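Side-chain contacts in 389aa long hypothetical nucleolar protein (Pyrococcus horikoshii, PDB 5ZVE), which transfers a methyl group from S-adenosyl-L-methionine to the C5 position of cytosine 72 in several tRNAs: residues E124-I127 with L133-G136; E34-R39 with P166-L171; R191-K196 with G315-Y320; G52-E57 with E69-V74; K7-Y12 with K292-T297. All blocks are in the same frame, centred on the assembly; numbering follows the deposited sequence.

Contact 1: residues E124-I127 with L133-G136; sequences EVQI and LLVG
I127 and G136 form an antiparallel hydrogen-bonded pair with their CA atoms 5.1 Å apart, yet the N-to-C directions of the short strand segments differ by 128°, well short of true antiparallel. The pair belongs to a classic beta bulge in the hairpin of strands 124-128 and 134-140 of the PUA domain, V135 and G136 both lying opposite I127; the bulge probably contributes to this angle. The evidence is in the bonds. I127 N donates to G136 O at 2.7 Å, whereas I127 O takes V135 N at 3.0 Å with an N-H...O angle of 170°. G136 N adds a weak bond to I127 O at 3.5 Å.

Side chains follow the bulge. V135 carries CG2 between its backbone N and carbonyl carbon, which sets this methyl 3.3 Å from I127 O and 3.7 Å from I127 CG2, the two side chains crossing at about a right angle. I127 itself is buried, packed further against V156 and V158 of strand 154-161 and against V101 of helix 95-101. The end of L134 comes round to the hairpin partner, its CD1 lying 3.5 Å from I127 O. The amide of Q126 is held by other residues, R128 NE at OE1 and the L88 carbonyl at NE2, and the methyl L134 CD1 lies 3.7 Å from Q126 OE1.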
# COMPACT_ATOMS: atom_id res chain seq x y z
N GLU A 124 -0.60 32.90 8.80
CA GLU A 124 -1.47 31.79 8.50
C GLU A 124 -1.58 31.63 6.99
O GLU A 124 -1.84 32.60 6.27
CB GLU A 124 -2.85 32.00 9.13
CG GLU A 124 -3.74 30.78 9.08
CD GLU A 124 -5.13 31.04 9.61
OE1 GLU A 124 -5.31 32.01 10.37
OE2 GLU A 124 -6.05 30.27 9.25
N VAL A 125 -1.37 30.41 6.50
CA VAL A 125 -1.36 30.14 5.06
C VAL A 125 -2.17 28.90 4.71
O VAL A 125 -2.41 28.04 5.56
CB VAL A 125 0.08 29.96 4.51
CG1 VAL A 125 0.99 31.12 4.91
CG2 VAL A 125 0.66 28.63 4.96
N GLN A 126 -2.59 28.83 3.46
CA GLN A 126 -3.26 27.64 2.96
C GLN A 126 -2.32 26.92 2.00
O GLN A 126 -1.56 27.56 1.27
CB GLN A 126 -4.58 27.99 2.28
CG GLN A 126 -4.44 28.79 1.00
CD GLN A 126 -5.77 29.00 0.31
OE1 GLN A 126 -6.41 28.05 -0.14
NE2 GLN A 126 -6.21 30.26 0.23
N ILE A 127 -2.35 25.59 2.05
CA ILE A 127 -1.47 24.80 1.21
C ILE A 127 -2.26 24.07 0.14
O ILE A 127 -3.21 23.34 0.43
CB ILE A 127 -0.68 23.77 2.03
CG1 ILE A 127 0.13 24.48 3.13
CG2 ILE A 127 0.24 22.95 1.13
CD1 ILE A 127 0.74 23.53 4.13
N LEU A 133 -5.76 21.73 -5.41
CA LEU A 133 -6.41 20.97 -4.35
C LEU A 133 -5.95 21.47 -2.98
O LEU A 133 -4.76 21.48 -2.68
CB LEU A 133 -6.11 19.47 -4.50
CG LEU A 133 -6.79 18.54 -3.49
CD1 LEU A 133 -8.31 18.59 -3.63
CD2 LEU A 133 -6.28 17.13 -3.63
N LEU A 134 -6.90 21.91 -2.17
CA LEU A 134 -6.58 22.37 -0.82
C LEU A 134 -6.31 21.17 0.08
O LEU A 134 -7.20 20.36 0.34
CB LEU A 134 -7.72 23.22 -0.25
CG LEU A 134 -7.54 23.71 1.19
CD1 LEU A 134 -6.35 24.65 1.29
CD2 LEU A 134 -8.81 24.40 1.67
N VAL A 135 -5.07 21.05 0.56
CA VAL A 135 -4.67 19.86 1.30
C VAL A 135 -4.40 20.16 2.76
O VAL A 135 -4.28 19.25 3.58
CB VAL A 135 -3.42 19.22 0.68
CG1 VAL A 135 -3.69 18.83 -0.76
CG2 VAL A 135 -2.23 20.16 0.78
N GLY A 136 -4.32 21.44 3.11
CA GLY A 136 -4.03 21.81 4.48
C GLY A 136 -3.89 23.29 4.72
O GLY A 136 -3.71 24.08 3.80

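Contact 2: residues E34-R39 with P166-L171; sequences EHYYIR and PSLSEL
Y36 turns its ring to P166 and L168 by holding CG anti to the backbone N (chi1 -174°), while L168 places CG anti to its carbonyl carbon (chi1 -47°) and sends CD1 back to the strand. I38 offers CG2 to that same methyl. L168 CD1 is therefore the shared atom of the contact: it lies 3.5 Å from I38 CG2 and 3.9 Å from Y36 CE2. It meets the tyrosine at the ring edge, near the ring plane, so this is side-on apolar packing and not a contact with the pi face. P166 CG comes 4.2 Å from Y36 CD2, and both P166 and L168 run past the tyrosine in the opposite sense to it.

Strand 35-40 belongs to the antiparallel sheet of the ferredoxin-like domain, between strands 70-74 and 179-181. The loop that leaves strand 154-161 of the PUA domain packs against this sheet through P166 and L168, and L168 also touches F73 and F179 from the two flanking strands. From L168 to L171 the loop makes a type I beta turn, L171 N bonding to L168 O at 3.2 Å, and L171 then takes the N-cap position of helix 172-175.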
# COMPACT_ATOMS: atom_id res chain seq x y z
N GLU A 34 -9.49 5.04 6.40
CA GLU A 34 -10.13 5.42 7.66
C GLU A 34 -9.45 4.71 8.82
O GLU A 34 -9.34 5.27 9.92
CB GLU A 34 -11.63 5.09 7.63
CG GLU A 34 -12.44 5.89 6.61
CD GLU A 34 -12.30 5.40 5.17
OE1 GLU A 34 -11.54 4.44 4.92
OE2 GLU A 34 -12.95 5.98 4.28
N HIS A 35 -9.01 3.48 8.58
CA HIS A 35 -8.28 2.70 9.57
C HIS A 35 -6.85 2.47 9.11
O HIS A 35 -6.60 1.75 8.14
CB HIS A 35 -8.97 1.37 9.85
CG HIS A 35 -10.24 1.48 10.63
ND1 HIS A 35 -10.98 0.39 11.03
CD2 HIS A 35 -10.92 2.57 11.08
CE1 HIS A 35 -12.05 0.79 11.70
NE2 HIS A 35 -12.03 2.11 11.74
N TYR A 36 -5.90 3.09 9.81
CA TYR A 36 -4.50 3.03 9.41
C TYR A 36 -3.80 1.90 10.16
O TYR A 36 -3.56 2.00 11.37
CB TYR A 36 -3.81 4.37 9.68
CG TYR A 36 -2.40 4.44 9.16
CD1 TYR A 36 -2.13 4.35 7.80
CD2 TYR A 36 -1.33 4.62 10.03
CE1 TYR A 36 -0.83 4.42 7.32
CE2 TYR A 36 -0.03 4.69 9.56
CZ TYR A 36 0.21 4.59 8.21
OH TYR A 36 1.50 4.66 7.74
N TYR A 37 -3.47 0.84 9.43
CA TYR A 37 -2.98 -0.40 10.04
C TYR A 37 -1.45 -0.48 10.09
O TYR A 37 -0.75 0.08 9.24
CB TYR A 37 -3.52 -1.61 9.28
CG TYR A 37 -4.86 -2.12 9.76
CD1 TYR A 37 -6.05 -1.59 9.25
CD2 TYR A 37 -4.95 -3.12 10.72
CE1 TYR A 37 -7.28 -2.05 9.68
CE2 TYR A 37 -6.18 -3.59 11.16
CZ TYR A 37 -7.34 -3.05 10.64
OH TYR A 37 -8.56 -3.52 11.07
N ILE A 38 -0.95 -1.16 11.11
CA ILE A 38 0.46 -1.50 11.19
C ILE A 38 0.58 -2.98 11.55
O ILE A 38 -0.33 -3.55 12.14
CB ILE A 38 1.20 -0.67 12.24
CG1 ILE A 38 0.66 -0.98 13.65
CG2 ILE A 38 1.09 0.81 11.93
CD1 ILE A 38 1.36 -0.24 14.77
N ARG A 39 1.70 -3.59 11.19
CA ARG A 39 1.93 -4.97 11.59
C ARG A 39 2.83 -5.03 12.81
O ARG A 39 3.91 -4.46 12.81
CB ARG A 39 2.53 -5.79 10.45
CG ARG A 39 2.67 -7.27 10.80
CD ARG A 39 3.31 -8.09 9.68
NE ARG A 39 4.76 -7.93 9.62
CZ ARG A 39 5.42 -7.37 8.61
NH1 ARG A 39 4.76 -6.91 7.55
NH2 ARG A 39 6.74 -7.27 8.65
N PRO A 166 -1.55 9.25 12.18
CA PRO A 166 -0.36 9.35 13.03
C PRO A 166 0.93 9.19 12.23
O PRO A 166 0.96 8.41 11.29
CB PRO A 166 -0.55 8.19 14.02
CG PRO A 166 -1.43 7.22 13.31
CD PRO A 166 -2.37 8.07 12.51
N SER A 167 1.97 9.93 12.61
CA SER A 167 3.30 9.71 12.05
C SER A 167 4.07 8.77 12.96
O SER A 167 4.30 9.08 14.13
CB SER A 167 4.04 11.03 11.88
OG SER A 167 4.25 11.63 13.14
N LEU A 168 4.47 7.62 12.43
CA LEU A 168 5.09 6.59 13.24
C LEU A 168 6.57 6.39 12.93
O LEU A 168 7.28 5.72 13.68
CB LEU A 168 4.35 5.27 13.05
CG LEU A 168 2.83 5.36 13.14
CD1 LEU A 168 2.21 4.06 12.66
CD2 LEU A 168 2.39 5.66 14.56
N SER A 169 7.02 6.98 11.83
CA SER A 169 8.37 6.74 11.33
C SER A 169 9.45 7.28 12.27
O SER A 169 10.57 6.79 12.28
CB SER A 169 8.55 7.35 9.94
OG SER A 169 8.15 8.72 9.93
N GLU A 170 9.11 8.30 13.05
CA GLU A 170 10.07 8.92 13.94
C GLU A 170 10.05 8.34 15.36
O GLU A 170 10.82 8.76 16.22
CB GLU A 170 9.83 10.43 14.00
CG GLU A 170 10.01 11.14 12.65
CD GLU A 170 11.44 11.12 12.16
OE1 GLU A 170 12.36 11.29 12.99
OE2 GLU A 170 11.65 10.93 10.94
N LEU A 171 9.17 7.38 15.61
CA LEU A 171 9.07 6.77 16.93
C LEU A 171 10.24 5.85 17.23
O LEU A 171 10.81 5.24 16.32
CB LEU A 171 7.76 5.99 17.07
CG LEU A 171 6.48 6.82 16.99
CD1 LEU A 171 5.27 5.91 16.90
CD2 LEU A 171 6.38 7.72 18.20

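Contact 3: residues R191-K196 with G315-Y320; sequences RVLEPK and GGVLVY
L193 touches V319 through CA, CB and the CD1 branch. Its CA is 3.8 Å from V319 CG2, and CB follows at 4.1 Å from the same methyl. L193 CG stands back, 4.5 Å from V319 CG2. Chi1 of -176° and chi2 of 61° together then bring CD1 back to the strand, although the side chain does not set out directly at it. CD1 ends 3.6 Å from V319 CG2 and 4.0 Å from V319 CB, so the tip rests on the branch point of the valine as well as on one methyl. Two residues earlier in the strand, V317 CG1 is a looser neighbour of L193 CD1 at 4.4 Å.

V192 CG1, on the residue just before L193, lies 4.4 Å from V319 CG2. No hydrogen bond crosses between the segments, and all four touching residues are buried. Alternation along the strand puts V317 and V319 on the helix side and directs L318 away from it. The last turn of helix 184-193 thus lies on the Rossmann-like methyltransferase sheet, over strand 316-322, which runs parallel to strand 267-273 and antiparallel to strand 374-381, while L193 also touches I215 of helix 210-218.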
# COMPACT_ATOMS: atom_id res chain seq x y z
N ARG A 191 -0.99 -14.16 5.42
CA ARG A 191 -1.69 -15.17 6.20
C ARG A 191 -2.31 -16.25 5.31
O ARG A 191 -2.17 -17.45 5.57
CB ARG A 191 -2.77 -14.51 7.06
CG ARG A 191 -2.25 -13.90 8.34
CD ARG A 191 -2.15 -14.95 9.43
NE ARG A 191 -1.77 -14.38 10.71
CZ ARG A 191 -1.69 -15.07 11.84
NH1 ARG A 191 -1.98 -16.36 11.85
NH2 ARG A 191 -1.33 -14.46 12.96
N VAL A 192 -3.00 -15.81 4.27
CA VAL A 192 -3.69 -16.70 3.35
C VAL A 192 -2.72 -17.63 2.61
O VAL A 192 -3.09 -18.71 2.16
CB VAL A 192 -4.55 -15.87 2.35
CG1 VAL A 192 -5.02 -16.69 1.17
CG2 VAL A 192 -5.72 -15.21 3.09
N LEU A 193 -1.45 -17.24 2.57
CA LEU A 193 -0.41 -18.08 1.98
C LEU A 193 -0.10 -19.28 2.87
O LEU A 193 0.32 -20.33 2.38
CB LEU A 193 0.86 -17.27 1.74
CG LEU A 193 1.98 -18.03 1.02
CD1 LEU A 193 1.52 -18.51 -0.35
CD2 LEU A 193 3.24 -17.19 0.90
N GLU A 194 -0.31 -19.10 4.18
CA GLU A 194 -0.02 -20.13 5.18
C GLU A 194 1.37 -20.73 5.03
O GLU A 194 1.51 -21.94 4.81
CB GLU A 194 -1.07 -21.25 5.12
CG GLU A 194 -2.50 -20.80 5.32
CD GLU A 194 -3.47 -21.98 5.32
OE1 GLU A 194 -3.02 -23.13 5.52
OE2 GLU A 194 -4.69 -21.76 5.14
N PRO A 195 2.42 -19.90 5.14
CA PRO A 195 3.77 -20.45 4.95
C PRO A 195 4.15 -21.41 6.07
O PRO A 195 3.83 -21.17 7.22
CB PRO A 195 4.65 -19.20 4.98
CG PRO A 195 3.90 -18.24 5.85
CD PRO A 195 2.45 -18.49 5.55
N LYS A 196 4.86 -22.48 5.71
CA LYS A 196 5.34 -23.45 6.69
C LYS A 196 6.86 -23.46 6.65
O LYS A 196 7.47 -23.24 5.60
CB LYS A 196 4.79 -24.85 6.40
CG LYS A 196 3.27 -24.91 6.35
CD LYS A 196 2.66 -24.61 7.70
CE LYS A 196 1.19 -24.23 7.56
NZ LYS A 196 0.50 -25.05 6.53
N GLY A 315 0.81 -29.66 -6.66
CA GLY A 315 0.37 -29.54 -5.28
C GLY A 315 0.82 -28.24 -4.63
O GLY A 315 0.48 -27.96 -3.48
N GLY A 316 1.57 -27.44 -5.37
CA GLY A 316 2.06 -26.18 -4.86
C GLY A 316 1.01 -25.09 -4.85
O GLY A 316 -0.02 -25.19 -5.51
N VAL A 317 1.28 -24.03 -4.10
CA VAL A 317 0.31 -22.97 -3.90
C VAL A 317 0.84 -21.62 -4.38
O VAL A 317 1.96 -21.22 -4.06
CB VAL A 317 -0.09 -22.85 -2.42
CG1 VAL A 317 -1.01 -21.64 -2.20
CG2 VAL A 317 -0.75 -24.13 -1.95
N LEU A 318 0.02 -20.92 -5.15
CA LEU A 318 0.33 -19.55 -5.56
C LEU A 318 -0.67 -18.58 -4.95
O LEU A 318 -1.88 -18.78 -5.03
CB LEU A 318 0.33 -19.43 -7.08
CG LEU A 318 0.37 -18.01 -7.66
CD1 LEU A 318 1.72 -17.35 -7.43
CD2 LEU A 318 0.03 -18.01 -9.14
N VAL A 319 -0.15 -17.53 -4.33
CA VAL A 319 -1.00 -16.43 -3.92
C VAL A 319 -0.69 -15.22 -4.78
O VAL A 319 0.45 -14.73 -4.82
CB VAL A 319 -0.84 -16.08 -2.42
CG1 VAL A 319 -1.37 -14.69 -2.14
CG2 VAL A 319 -1.56 -17.11 -1.56
N TYR A 320 -1.71 -14.75 -5.49
CA TYR A 320 -1.61 -13.59 -6.36
C TYR A 320 -2.36 -12.43 -5.75
O TYR A 320 -3.52 -12.56 -5.36
CB TYR A 320 -2.16 -13.94 -7.75
CG TYR A 320 -2.19 -12.82 -8.76
CD1 TYR A 320 -1.06 -12.52 -9.52
CD2 TYR A 320 -3.35 -12.09 -8.99
CE1 TYR A 320 -1.09 -11.50 -10.47
CE2 TYR A 320 -3.39 -11.08 -9.93
CZ TYR A 320 -2.25 -10.79 -10.68
OH TYR A 320 -2.29 -9.78 -11.62

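Contact 4: residues G52-E57 with E69-V74; sequences GELKKE and EGLYFV
L54 CD1 and F73 CZ, 3.9 Å apart, mark the tight part of this contact. The methyl meets the phenyl ring at its edge, near the ring plane, and the two side chains cross at about a right angle. Both residues hold CG anti to the carbonyl carbon (chi1 -64° in L54 and -55° in F73), which extends L54 from the helix and carries the ring of F73 toward it. L71 CD1 is a slacker partner, 4.2 Å from L54 CD1. Side chains from both elements span the gap, the CA atoms of L54 and L71 being 10.6 Å apart.

On the outer side, K55 and K56 of the helix, and E57 just after it, are exposed and take no part in the apolar patch. K56 NZ makes a salt bridge to E53 OE2 at 3.0 Å, approaching from above the carboxylate plane, 39° out of it.

L71 points to the helix and F73 brings the end of its ring to it, whereas Y72 between them lies on the other face, stacked with H35. A helix, here 47-56, packed by its apolar side on one face of an antiparallel sheet is consistent with the ferredoxin-like domain assigned to this region.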
# COMPACT_ATOMS: atom_id res chain seq x y z
N GLY A 52 1.32 -0.94 24.74
CA GLY A 52 1.83 -0.21 25.89
C GLY A 52 2.82 0.87 25.48
O GLY A 52 2.77 1.98 26.01
N GLU A 53 3.70 0.55 24.54
CA GLU A 53 4.71 1.49 24.06
C GLU A 53 4.08 2.64 23.28
O GLU A 53 4.50 3.79 23.39
CB GLU A 53 5.75 0.79 23.19
CG GLU A 53 6.65 -0.15 23.96
CD GLU A 53 7.40 0.56 25.08
OE1 GLU A 53 7.77 1.74 24.89
OE2 GLU A 53 7.61 -0.06 26.15
N LEU A 54 3.06 2.33 22.48
CA LEU A 54 2.39 3.34 21.67
C LEU A 54 1.50 4.24 22.51
O LEU A 54 1.33 5.42 22.21
CB LEU A 54 1.57 2.67 20.56
CG LEU A 54 2.38 1.88 19.53
CD1 LEU A 54 1.46 1.11 18.59
CD2 LEU A 54 3.29 2.82 18.74
N LYS A 55 0.91 3.69 23.57
CA LYS A 55 0.10 4.51 24.47
C LYS A 55 0.99 5.51 25.20
O LYS A 55 0.58 6.64 25.44
CB LYS A 55 -0.67 3.63 25.46
CG LYS A 55 -1.95 3.07 24.87
CD LYS A 55 -2.61 2.06 25.79
CE LYS A 55 -3.98 1.66 25.27
NZ LYS A 55 -4.57 0.54 26.05
N LYS A 56 2.19 5.07 25.56
CA LYS A 56 3.20 5.96 26.14
C LYS A 56 3.44 7.20 25.28
O LYS A 56 3.67 8.28 25.81
CB LYS A 56 4.52 5.21 26.33
CG LYS A 56 4.53 4.25 27.51
CD LYS A 56 5.88 3.57 27.65
CE LYS A 56 5.81 2.40 28.62
NZ LYS A 56 7.06 1.60 28.63
N GLU A 57 3.40 7.04 23.97
CA GLU A 57 3.66 8.14 23.05
C GLU A 57 2.40 8.94 22.72
O GLU A 57 2.42 9.80 21.85
CB GLU A 57 4.29 7.62 21.75
CG GLU A 57 5.62 6.89 21.94
CD GLU A 57 6.82 7.83 21.98
OE1 GLU A 57 7.88 7.47 21.43
OE2 GLU A 57 6.70 8.93 22.57
N GLU A 69 -1.77 -10.00 14.79
CA GLU A 69 -0.63 -9.11 14.62
C GLU A 69 -1.06 -7.74 14.10
O GLU A 69 -0.21 -6.90 13.76
CB GLU A 69 0.42 -9.73 13.69
CG GLU A 69 -0.04 -9.93 12.25
CD GLU A 69 -0.73 -11.26 12.03
OE1 GLU A 69 -1.74 -11.54 12.71
OE2 GLU A 69 -0.26 -12.03 11.17
N GLY A 70 -2.36 -7.49 14.04
CA GLY A 70 -2.86 -6.24 13.49
C GLY A 70 -3.23 -5.17 14.51
O GLY A 70 -3.97 -5.43 15.46
N LEU A 71 -2.74 -3.95 14.29
CA LEU A 71 -3.16 -2.78 15.06
C LEU A 71 -3.51 -1.68 14.09
O LEU A 71 -2.87 -1.54 13.06
CB LEU A 71 -2.07 -2.30 16.02
CG LEU A 71 -1.78 -3.11 17.28
CD1 LEU A 71 -0.56 -2.55 17.99
CD2 LEU A 71 -2.98 -3.08 18.20
N TYR A 72 -4.52 -0.87 14.42
CA TYR A 72 -4.85 0.23 13.54
C TYR A 72 -5.17 1.51 14.31
O TYR A 72 -5.54 1.48 15.48
CB TYR A 72 -6.02 -0.14 12.61
CG TYR A 72 -7.35 -0.31 13.30
CD1 TYR A 72 -8.20 0.78 13.48
CD2 TYR A 72 -7.78 -1.56 13.76
CE1 TYR A 72 -9.43 0.63 14.10
CE2 TYR A 72 -9.00 -1.71 14.39
CZ TYR A 72 -9.82 -0.61 14.56
OH TYR A 72 -11.04 -0.74 15.18
N PHE A 73 -4.99 2.64 13.63
CA PHE A 73 -5.30 3.93 14.19
C PHE A 73 -6.45 4.55 13.43
O PHE A 73 -6.53 4.43 12.21
CB PHE A 73 -4.08 4.86 14.15
CG PHE A 73 -2.85 4.28 14.80
CD1 PHE A 73 -2.01 3.43 14.10
CD2 PHE A 73 -2.55 4.58 16.12
CE1 PHE A 73 -0.89 2.89 14.71
CE2 PHE A 73 -1.43 4.05 16.73
CZ PHE A 73 -0.60 3.20 16.02
N VAL A 74 -7.37 5.18 14.15
CA VAL A 74 -8.51 5.79 13.50
C VAL A 74 -8.10 7.13 12.92
O VAL A 74 -7.43 7.94 13.57
CB VAL A 74 -9.69 5.97 14.48
CG1 VAL A 74 -10.85 6.66 13.79
CG2 VAL A 74 -10.14 4.61 15.03

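Contact 5: residues K7-Y12 with K292-T297; sequences KELREY and KHIEAT
Y12 receives I294 CD1 over one face of its ring in a CH-pi contact between two helices, 7-17 and 291-310, which links the N-terminal ferredoxin-like part of the chain to the Rossmann-like methyltransferase part. The methyl carbon stands 4.3 Å from the centroid of the Y12 ring and 15° off the ring normal, displaced a little to the rim, where Y12 CE2 is 4.2 Å from I294 CD1.

The side-chain torsions account for this geometry. Y12 has CG anti to its backbone N (chi1 175°), throwing the ring out to the second helix. I294 keeps CG1 anti to the carbonyl carbon and its chain extended (chi2 175°), so that CD1 is the foremost atom; the side chains cross at an oblique angle. From the preceding turn L9 bends its end inward, and L9 CD1 lies 4.4 Å from I294 CD1. The ring is also fixed at its far end, since Y12 OH is hydrogen-bonded to both E328 OE1 and Y327 N.

Polar side chains serve their own helices or adjacent loops. E8 reaches T290 OG1 through OE1, and K7 NZ pairs with E11 OE2 at 3.3 Å, one turn on. R10 lays one guanidinium face over K7 CA. On the second helix the T297 hydroxyl folds back one turn: T297 OG1 donates to H293 O at 2.7 Å, while T297 N reaches that oxygen from the opposite face of the carbonyl plane at 2.9 Å.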
# COMPACT_ATOMS: atom_id res chain seq x y z
N LYS A 7 -11.91 10.59 -17.59
CA LYS A 7 -13.28 10.23 -17.95
C LYS A 7 -13.44 8.77 -18.36
O LYS A 7 -14.39 8.11 -17.95
CB LYS A 7 -13.77 11.13 -19.09
CG LYS A 7 -15.22 10.89 -19.49
CD LYS A 7 -16.14 11.67 -18.58
CE LYS A 7 -17.58 11.19 -18.66
NZ LYS A 7 -18.16 11.38 -20.01
N GLU A 8 -12.51 8.25 -19.17
CA GLU A 8 -12.64 6.88 -19.65
C GLU A 8 -12.52 5.87 -18.52
O GLU A 8 -13.17 4.83 -18.55
CB GLU A 8 -11.62 6.57 -20.75
CG GLU A 8 -10.17 6.78 -20.37
CD GLU A 8 -9.23 6.11 -21.35
OE1 GLU A 8 -7.99 6.22 -21.18
OE2 GLU A 8 -9.72 5.45 -22.29
N LEU A 9 -11.69 6.16 -17.53
CA LEU A 9 -11.60 5.31 -16.35
C LEU A 9 -12.89 5.37 -15.54
O LEU A 9 -13.35 4.35 -15.01
CB LEU A 9 -10.41 5.72 -15.47
CG LEU A 9 -10.24 4.88 -14.20
CD1 LEU A 9 -9.94 3.44 -14.55
CD2 LEU A 9 -9.15 5.45 -13.31
N ARG A 10 -13.47 6.56 -15.43
CA ARG A 10 -14.75 6.72 -14.74
C ARG A 10 -15.83 5.87 -15.39
O ARG A 10 -16.59 5.19 -14.71
CB ARG A 10 -15.17 8.19 -14.70
CG ARG A 10 -14.17 9.08 -13.98
CD ARG A 10 -14.83 10.29 -13.35
NE ARG A 10 -15.58 11.11 -14.29
CZ ARG A 10 -15.09 12.17 -14.92
NH1 ARG A 10 -15.86 12.86 -15.74
NH2 ARG A 10 -13.83 12.53 -14.73
N GLU A 11 -15.89 5.92 -16.72
CA GLU A 11 -16.81 5.09 -17.48
C GLU A 11 -16.51 3.61 -17.26
O GLU A 11 -17.42 2.79 -17.17
CB GLU A 11 -16.74 5.41 -18.98
CG GLU A 11 -17.11 6.85 -19.34
CD GLU A 11 -18.55 7.18 -19.00
OE1 GLU A 11 -19.37 6.25 -18.86
OE2 GLU A 11 -18.87 8.38 -18.86
N TYR A 12 -15.22 3.29 -17.16
CA TYR A 12 -14.79 1.92 -16.92
C TYR A 12 -15.34 1.43 -15.58
O TYR A 12 -15.94 0.36 -15.50
CB TYR A 12 -13.26 1.83 -16.95
CG TYR A 12 -12.72 0.46 -16.60
CD1 TYR A 12 -12.54 -0.52 -17.57
CD2 TYR A 12 -12.38 0.15 -15.29
CE1 TYR A 12 -12.05 -1.77 -17.24
CE2 TYR A 12 -11.89 -1.09 -14.95
CZ TYR A 12 -11.72 -2.05 -15.93
OH TYR A 12 -11.23 -3.28 -15.58
N LYS A 292 -5.35 2.23 -21.22
CA LYS A 292 -4.16 1.72 -21.89
C LYS A 292 -3.18 1.07 -20.91
O LYS A 292 -2.52 0.09 -21.24
CB LYS A 292 -3.47 2.84 -22.67
CG LYS A 292 -3.29 4.13 -21.87
CD LYS A 292 -2.33 5.09 -22.56
CE LYS A 292 -2.00 6.27 -21.67
NZ LYS A 292 -0.85 7.06 -22.21
N HIS A 293 -3.11 1.61 -19.69
CA HIS A 293 -2.23 1.07 -18.66
C HIS A 293 -2.74 -0.26 -18.09
O HIS A 293 -1.95 -1.12 -17.72
CB HIS A 293 -2.06 2.07 -17.52
CG HIS A 293 -1.40 3.35 -17.93
ND1 HIS A 293 -2.06 4.55 -17.95
CD2 HIS A 293 -0.13 3.61 -18.33
CE1 HIS A 293 -1.23 5.50 -18.35
NE2 HIS A 293 -0.06 4.95 -18.58
N ILE A 294 -4.05 -0.41 -18.02
CA ILE A 294 -4.65 -1.62 -17.49
C ILE A 294 -4.33 -2.81 -18.37
O ILE A 294 -3.88 -3.85 -17.89
CB ILE A 294 -6.18 -1.48 -17.34
CG1 ILE A 294 -6.51 -0.42 -16.28
CG2 ILE A 294 -6.81 -2.80 -16.97
CD1 ILE A 294 -7.99 -0.12 -16.15
N GLU A 295 -4.55 -2.65 -19.67
CA GLU A 295 -4.27 -3.71 -20.63
C GLU A 295 -2.79 -4.06 -20.66
O GLU A 295 -2.42 -5.22 -20.57
CB GLU A 295 -4.75 -3.30 -22.03
CG GLU A 295 -4.55 -4.37 -23.09
CD GLU A 295 -4.84 -3.87 -24.48
OE1 GLU A 295 -5.08 -2.65 -24.65
OE2 GLU A 295 -4.83 -4.69 -25.42
N ALA A 296 -1.94 -3.04 -20.77
CA ALA A 296 -0.50 -3.26 -20.83
C ALA A 296 0.01 -3.96 -19.57
O ALA A 296 0.78 -4.91 -19.66
CB ALA A 296 0.23 -1.95 -21.04
N THR A 297 -0.42 -3.48 -18.41
CA THR A 297 0.05 -4.03 -17.14
C THR A 297 -0.48 -5.44 -16.90
O THR A 297 0.24 -6.29 -16.38
CB THR A 297 -0.35 -3.13 -15.97
OG1 THR A 297 0.13 -1.80 -16.20
CG2 THR A 297 0.22 -3.65 -14.66

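Contacts 2 and 4 share one sheet, their centres 8 Å apart: strands 35-40 and 70-74 are joined by Y36 O to F73 N at 2.7 Å and I38 N to L71 O at 2.8 Å. A salt bridge, R191 NE to E69 OE2 at 2.8 Å, ties contact 4 to contact 3. V319 of contact 3 is about 10 Å from bound S-adenosyl-L-homocysteine and Y36 of contact 2 about 13 Å, side chain to ligand; the I294 side chain of contact 5 is about 11 Å from that of Y300, which binds S-adenosyl-L-methionine. The segments of contacts 3 and 5 alternate along the chain. Contact 1 lies away from this site, its centre 45 Å from that of contact 3.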